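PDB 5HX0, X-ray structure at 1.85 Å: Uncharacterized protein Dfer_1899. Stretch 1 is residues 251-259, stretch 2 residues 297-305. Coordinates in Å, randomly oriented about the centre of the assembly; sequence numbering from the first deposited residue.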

# COMPACT_ATOMS: atom_id res chain seq x y z
N TYR A 251 11.37 -20.31 -20.18
CA TYR A 251 12.21 -19.63 -21.15
C TYR A 251 12.09 -20.29 -22.52
O TYR A 251 12.22 -21.50 -22.65
CB TYR A 251 13.67 -19.67 -20.68
CG TYR A 251 14.61 -18.86 -21.53
CD1 TYR A 251 15.22 -19.42 -22.66
CD2 TYR A 251 14.90 -17.54 -21.21
CE1 TYR A 251 16.08 -18.68 -23.46
CE2 TYR A 251 15.77 -16.79 -22.00
CZ TYR A 251 16.35 -17.36 -23.11
OH TYR A 251 17.20 -16.61 -23.89
N SER A 252 11.84 -19.49 -23.55
CA SER A 252 11.73 -20.02 -24.90
C SER A 252 12.97 -19.70 -25.73
O SER A 252 13.63 -20.62 -26.22
CB SER A 252 10.47 -19.49 -25.60
OG SER A 252 10.37 -20.07 -26.90
N ALA A 253 13.33 -18.42 -25.89
CA ALA A 253 14.41 -18.05 -26.80
C ALA A 253 14.85 -16.60 -26.59
O ALA A 253 14.03 -15.76 -26.18
CB ALA A 253 13.97 -18.25 -28.25
N PRO A 254 16.10 -16.25 -26.90
CA PRO A 254 16.48 -14.83 -26.93
C PRO A 254 15.78 -14.11 -28.07
O PRO A 254 15.59 -14.66 -29.16
CB PRO A 254 18.00 -14.87 -27.16
CG PRO A 254 18.41 -16.30 -27.01
CD PRO A 254 17.21 -17.14 -27.30
N VAL A 255 15.38 -12.87 -27.80
CA VAL A 255 14.62 -12.07 -28.76
C VAL A 255 15.48 -11.01 -29.43
O VAL A 255 15.42 -10.82 -30.65
CB VAL A 255 13.40 -11.42 -28.07
CG1 VAL A 255 12.77 -10.35 -28.98
CG2 VAL A 255 12.37 -12.49 -27.68
N ALA A 256 16.27 -10.28 -28.66
CA ALA A 256 17.14 -9.25 -29.21
C ALA A 256 18.32 -9.08 -28.27
O ALA A 256 18.13 -8.80 -27.08
CB ALA A 256 16.41 -7.91 -29.40
N VAL A 257 19.53 -9.29 -28.80
CA VAL A 257 20.77 -9.20 -28.04
C VAL A 257 21.81 -8.53 -28.94
O VAL A 257 21.91 -8.84 -30.13
CB VAL A 257 21.29 -10.59 -27.58
CG1 VAL A 257 22.46 -10.44 -26.63
CG2 VAL A 257 20.18 -11.42 -26.96
N ASP A 258 22.58 -7.61 -28.37
CA ASP A 258 23.65 -6.96 -29.11
C ASP A 258 24.82 -6.72 -28.17
O ASP A 258 24.65 -6.60 -26.96
CB ASP A 258 23.21 -5.63 -29.71
CG ASP A 258 24.23 -5.07 -30.68
OD1 ASP A 258 24.42 -5.70 -31.73
OD2 ASP A 258 24.84 -4.04 -30.38
N GLU A 259 26.02 -6.62 -28.76
CA GLU A 259 27.21 -6.36 -27.94
C GLU A 259 27.18 -4.98 -27.31
O GLU A 259 27.72 -4.79 -26.22
CB GLU A 259 28.49 -6.51 -28.77
CG GLU A 259 28.86 -7.95 -29.09
CD GLU A 259 29.04 -8.79 -27.84
OE1 GLU A 259 29.55 -8.26 -26.83
OE2 GLU A 259 28.67 -9.98 -27.88
N GLY A 297 7.08 -20.04 -34.12
CA GLY A 297 6.32 -20.09 -32.89
C GLY A 297 7.08 -19.64 -31.67
O GLY A 297 6.71 -20.05 -30.56
N GLY A 298 8.12 -18.83 -31.82
CA GLY A 298 8.88 -18.35 -30.68
C GLY A 298 10.08 -19.18 -30.30
O GLY A 298 10.72 -18.89 -29.29
N LYS A 299 10.42 -20.21 -31.09
CA LYS A 299 11.58 -21.05 -30.79
C LYS A 299 12.90 -20.34 -31.12
O LYS A 299 13.89 -20.52 -30.42
CB LYS A 299 11.49 -22.37 -31.55
CG LYS A 299 10.30 -23.24 -31.13
CD LYS A 299 10.12 -24.42 -32.07
CE LYS A 299 9.09 -25.40 -31.51
NZ LYS A 299 9.52 -25.94 -30.19
N THR A 300 12.93 -19.55 -32.20
CA THR A 300 14.09 -18.76 -32.56
C THR A 300 13.61 -17.45 -33.15
O THR A 300 12.57 -17.40 -33.82
CB THR A 300 15.01 -19.45 -33.60
OG1 THR A 300 14.28 -19.61 -34.82
CG2 THR A 300 15.50 -20.81 -33.13
N PHE A 301 14.38 -16.39 -32.93
CA PHE A 301 14.12 -15.10 -33.54
C PHE A 301 15.22 -14.75 -34.53
O PHE A 301 16.40 -14.95 -34.26
CB PHE A 301 14.00 -14.00 -32.47
CG PHE A 301 12.68 -14.02 -31.74
CD1 PHE A 301 12.40 -15.00 -30.81
CD2 PHE A 301 11.71 -13.06 -32.01
CE1 PHE A 301 11.19 -15.03 -30.16
CE2 PHE A 301 10.49 -13.08 -31.35
CZ PHE A 301 10.23 -14.07 -30.43
N THR A 302 14.81 -14.24 -35.69
CA THR A 302 15.75 -13.71 -36.67
C THR A 302 16.33 -12.39 -36.15
O THR A 302 15.95 -11.88 -35.09
CB THR A 302 15.08 -13.54 -38.03
OG1 THR A 302 13.93 -12.70 -37.90
CG2 THR A 302 14.64 -14.88 -38.59
N ALA A 303 17.27 -11.83 -36.90
CA ALA A 303 18.01 -10.66 -36.43
C ALA A 303 17.08 -9.48 -36.18
O ALA A 303 16.13 -9.26 -36.93
CB ALA A 303 19.09 -10.28 -37.44
N TRP A 304 17.36 -8.71 -35.13
CA TRP A 304 16.53 -7.53 -34.88
C TRP A 304 16.81 -6.47 -35.94
O TRP A 304 17.91 -6.41 -36.51
CB TRP A 304 16.77 -6.98 -33.47
CG TRP A 304 18.22 -6.63 -33.19
CD1 TRP A 304 19.20 -7.47 -32.70
CD2 TRP A 304 18.85 -5.38 -33.42
NE1 TRP A 304 20.39 -6.80 -32.60
CE2 TRP A 304 20.21 -5.51 -33.05
CE3 TRP A 304 18.40 -4.14 -33.91
CZ2 TRP A 304 21.12 -4.46 -33.14
CZ3 TRP A 304 19.31 -3.10 -34.00
CH2 TRP A 304 20.65 -3.26 -33.61
N GLU A 305 15.80 -5.65 -36.25
CA GLU A 305 15.91 -4.60 -37.27
C GLU A 305 15.47 -3.26 -36.71
O GLU A 305 14.54 -3.19 -35.90
CB GLU A 305 15.01 -4.86 -38.49
CG GLU A 305 15.17 -6.16 -39.22
CD GLU A 305 14.10 -6.31 -40.32
OE1 GLU A 305 13.71 -5.27 -40.91
OE2 GLU A 305 13.65 -7.44 -40.57
O HOH W 1 16.32 -16.45 -31.09
O HOH W 2 17.10 -10.82 -32.81
O HOH W 3 23.00 -7.86 -32.61

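How do the two backbones run past each other? Residues 251-256 form the end of a strand, while the second stretch has no regular helix or strand. They advance in the same direction, with CA atoms 5.7 Å apart at Ala253 and Lys299, 5.7 Å at Val255 and Phe301, and 6.0 Å at Ala256 and Trp304. No backbone hydrogen bond crosses directly. Water 1 bridges an acceptor and a donor, donating to Pro254 O and accepting from Phe301 N, both at 2.7 Å; water 2 gives its two protons to two carbonyls, Val255 O at 2.7 Å and Thr302 O at 2.8 Å.

What holds Phe301 in place? Its CA-to-CB bond points toward the strand, and Val255 CG2 sits over one face of the ring, 3.9 Å from the centroid of Phe301 and 16° off the ring normal. This is a CH-pi contact, the methyl group meeting the pi cloud nearly head-on. Ala253 CB lies instead at the ring edge, 4.4 Å from Phe301 CD1.

How is Trp304, which has the most surface covered, joined to the first stretch? The indole NE1 is 3.5 Å from Val257 O, and water 3 links the two, accepting from Trp304 NE1 at 2.8 Å and donating to Val257 O at 2.9 Å. The same water donates to Asp258 OD1 at 2.7 Å, so one molecule gathers three polar groups at the indole edge. Nearer the backbone the contact is apolar, with Ala256 CB 4.2 Å from Trp304 CB.

Where do the stretches bond directly? Ser252 OG donates a hydrogen bond to Gly298 O at 2.7 Å, the one direct hydrogen bond between them. Gly298 has phi/psi of 93/6, where a CB would jam against the preceding carbonyl oxygen; glycine suits this turn of the backbone. Beside it, the small Ala253 CB packs 3.1 Å from Lys299 O.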